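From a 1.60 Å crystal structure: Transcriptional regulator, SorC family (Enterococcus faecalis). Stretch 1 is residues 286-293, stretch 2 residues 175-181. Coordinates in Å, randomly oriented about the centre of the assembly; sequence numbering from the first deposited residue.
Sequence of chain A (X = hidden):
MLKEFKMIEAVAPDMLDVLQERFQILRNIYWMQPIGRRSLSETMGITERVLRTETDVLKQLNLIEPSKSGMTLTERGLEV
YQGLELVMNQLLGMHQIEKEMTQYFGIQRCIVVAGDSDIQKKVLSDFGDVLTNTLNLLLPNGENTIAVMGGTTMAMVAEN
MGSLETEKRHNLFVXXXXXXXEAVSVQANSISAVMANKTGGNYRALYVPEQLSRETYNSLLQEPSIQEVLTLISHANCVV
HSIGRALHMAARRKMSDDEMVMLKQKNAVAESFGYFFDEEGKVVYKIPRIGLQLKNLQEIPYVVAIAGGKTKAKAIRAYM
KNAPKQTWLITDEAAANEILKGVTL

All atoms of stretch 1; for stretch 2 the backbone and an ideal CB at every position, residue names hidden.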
# COMPACT_ATOMS: atom_id res chain seq x y z
N LYS A 286 -9.21 12.07 6.34
CA LYS A 286 -9.00 10.65 6.60
C LYS A 286 -10.33 9.95 6.89
O LYS A 286 -11.23 10.52 7.52
CB LYS A 286 -8.01 10.44 7.75
CG LYS A 286 -8.50 10.93 9.10
CD LYS A 286 -7.37 10.94 10.12
CE LYS A 286 -7.87 11.43 11.48
NZ LYS A 286 -6.83 11.22 12.53
N ILE A 287 -10.45 8.72 6.42
CA ILE A 287 -11.65 7.92 6.67
C ILE A 287 -11.54 7.30 8.07
O ILE A 287 -10.44 7.26 8.64
CB ILE A 287 -11.87 6.82 5.60
CG1 ILE A 287 -10.71 5.81 5.59
CG2 ILE A 287 -12.05 7.47 4.22
CD1 ILE A 287 -10.96 4.61 4.73
N PRO A 288 -12.67 6.83 8.63
CA PRO A 288 -12.56 6.19 9.95
C PRO A 288 -11.58 5.01 9.94
O PRO A 288 -11.58 4.21 9.01
CB PRO A 288 -14.00 5.75 10.24
CG PRO A 288 -14.84 6.71 9.46
CD PRO A 288 -14.07 6.87 8.17
N ARG A 289 -10.74 4.94 10.97
CA ARG A 289 -9.60 4.02 10.96
C ARG A 289 -9.98 2.67 11.53
O ARG A 289 -10.55 2.57 12.62
CB ARG A 289 -8.43 4.58 11.77
CG ARG A 289 -7.29 3.58 11.94
CD ARG A 289 -6.09 4.22 12.61
NE ARG A 289 -6.37 4.57 14.01
CZ ARG A 289 -6.19 3.75 15.04
NH1 ARG A 289 -5.73 2.51 14.87
NH2 ARG A 289 -6.46 4.17 16.28
N ILE A 290 -9.66 1.62 10.78
CA ILE A 290 -9.73 0.26 11.25
C ILE A 290 -8.41 -0.38 10.86
O ILE A 290 -8.26 -0.81 9.72
CB ILE A 290 -10.88 -0.53 10.62
CG1 ILE A 290 -12.19 0.26 10.75
CG2 ILE A 290 -10.98 -1.91 11.27
CD1 ILE A 290 -13.36 -0.35 10.00
N GLY A 291 -7.45 -0.40 11.77
CA GLY A 291 -6.11 -0.93 11.48
C GLY A 291 -5.01 0.12 11.62
O GLY A 291 -5.05 0.96 12.52
N LEU A 292 -4.05 0.09 10.72
CA LEU A 292 -2.81 0.86 10.87
C LEU A 292 -3.01 2.36 11.01
O LEU A 292 -3.78 2.96 10.27
CB LEU A 292 -1.91 0.61 9.65
CG LEU A 292 -0.67 1.51 9.58
CD1 LEU A 292 0.49 0.88 10.34
CD2 LEU A 292 -0.29 1.81 8.14
N GLN A 293 -2.29 2.97 11.96
CA GLN A 293 -2.17 4.42 12.03
C GLN A 293 -0.99 4.94 11.21
O GLN A 293 0.11 4.39 11.29
CB GLN A 293 -1.95 4.86 13.47
CG GLN A 293 -3.04 4.48 14.41
CD GLN A 293 -2.79 5.02 15.82
OE1 GLN A 293 -2.62 6.22 16.01
NE2 GLN A 293 -2.77 4.13 16.80
N UNK A 175 -4.31 -7.60 5.93
CA UNK A 175 -4.63 -6.26 5.42
C UNK A 175 -4.19 -5.18 6.40
O UNK A 175 -4.29 -5.38 7.61
CB UNK A 175 -6.13 -6.14 5.15
N UNK A 176 -3.74 -4.02 5.90
CA UNK A 176 -3.31 -2.92 6.77
C UNK A 176 -4.50 -2.15 7.32
O UNK A 176 -4.42 -1.52 8.39
CB UNK A 176 -2.38 -1.97 6.01
N UNK A 177 -5.59 -2.19 6.55
CA UNK A 177 -6.82 -1.49 6.91
C UNK A 177 -8.06 -2.28 6.54
O UNK A 177 -8.09 -2.95 5.52
CB UNK A 177 -6.86 -0.12 6.23
N UNK A 178 -9.11 -2.11 7.34
CA UNK A 178 -10.45 -2.55 6.97
C UNK A 178 -11.32 -1.36 6.63
O UNK A 178 -10.96 -0.22 6.88
CB UNK A 178 -11.09 -3.37 8.10
N UNK A 179 -12.48 -1.62 6.03
CA UNK A 179 -13.46 -0.56 5.78
C UNK A 179 -13.02 0.46 4.75
O UNK A 179 -13.30 1.64 4.85
CB UNK A 179 -13.78 0.17 7.09
N UNK A 180 -12.31 -0.03 3.73
CA UNK A 180 -11.74 0.86 2.73
C UNK A 180 -12.68 1.14 1.56
O UNK A 180 -12.57 2.18 0.90
CB UNK A 180 -10.43 0.26 2.20
N UNK A 181 -13.59 0.21 1.27
CA UNK A 181 -14.60 0.42 0.24
C UNK A 181 -14.26 -0.12 -1.15
O UNK A 181 -14.96 0.18 -2.12
CB UNK A 181 -14.88 1.92 0.13

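Position 175 has an ideal CB with nothing of stretch 1 within 5.5 Å. Phi is -68° and psi 145°, which most residues can adopt. Stretch 1 sets no preference here. The deposited residue is Pro175, whose phi suits its ring, and it makes no contact.

Position 176 offers its carbonyl O to stretch 1. Leu292 N donates to this O at 2.9 Å, almost in line. CA-to-CB points sideways, and the ideal CB lies 4.5 Å from Leu292 CB. A small or medium apolar side chain would suit; the backbone bond needs no particular residue. It is Ala176, whose CB keeps that 4.5 Å distance to Leu292 CB.

Position 177 forms a single backbone bridge with Gly291, CA to CA 4.7 Å. A CB on Gly291 would come 2.4 Å from the O of 176, so its absence lets the chains approach. CA-to-CB at 177 points sideways, with the ideal CB 3.8 Å from Ile290 O. Beyond it stretch 1 presents carbonyls, among them Leu292 O and Pro288 O. A long side chain with donors would suit, lysine or arginine; glutamine is also conceivable. The residue is Arg177. Its NE donates to Leu292 O at 2.8 Å, and its NH2 to the same Leu292 O at 3.1 Å, so one carbonyl takes two bonds near the guanidinium plane. Arg289 CG covers one face, 3.6 Å from Arg177 NH2. Arg177 NH1 donates to water 1 at 2.8 Å and to water 2 at 2.9 Å. Water 1 donates to Pro288 O and water 2 to Ile287 O, so the group also reaches these carbonyls through solvent.

Position 178 donates its backbone N to Ile290 O at 2.8 Å. An ideal CB would lie 3.5 Å from Ile290 CG2, which is tight. Glycine fits easily; alanine might be tolerated. It is Gly178, and its O accepts from water 1.

Position 179 points CA-to-CB toward stretch 1. Phi is 68°, which favours glycine, and an ideal CB would clash with Ile290 CD1 at 3.0 Å. Glycine is the clear choice. In Gly179 the CA lies 4.2 Å from Ile290 CD1, and water 4 donates to both Gly179 O and Pro288 O.

Position 180 points sideways, its ideal CB 5.1 Å from Ile287 CD1. An apolar side chain reaching beyond the gamma carbon could bridge the gap; leucine, isoleucine or methionine are candidates. Ile180 (m, m) brings its CD1 to 3.7 Å from Ile287 CD1.

Position 181 is out of reach. Phi 94° and psi 12° call for glycine, and it is Gly181.

Stretch 2 (175-181) PARGGIG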
# COMPACT_ATOMS: atom_id res chain seq x y z
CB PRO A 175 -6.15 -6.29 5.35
CG PRO A 175 -6.54 -7.28 6.42
CD PRO A 175 -5.52 -8.35 6.31
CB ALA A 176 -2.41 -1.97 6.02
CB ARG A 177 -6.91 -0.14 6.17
CG ARG A 177 -6.03 0.94 6.72
CD ARG A 177 -6.48 1.33 8.12
NE ARG A 177 -5.93 2.60 8.56
CZ ARG A 177 -6.49 3.80 8.40
NH1 ARG A 177 -7.66 3.95 7.78
NH2 ARG A 177 -5.85 4.86 8.86
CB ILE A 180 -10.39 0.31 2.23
CG1 ILE A 180 -9.36 0.32 3.37
CG2 ILE A 180 -9.87 1.10 1.02
CD1 ILE A 180 -8.89 1.68 3.79
O HOH W 1 -9.90 2.21 7.82
O HOH W 2 -7.94 6.83 7.70
O HOH W 3 -7.68 7.56 10.04
O HOH W 4 -13.70 3.30 7.30
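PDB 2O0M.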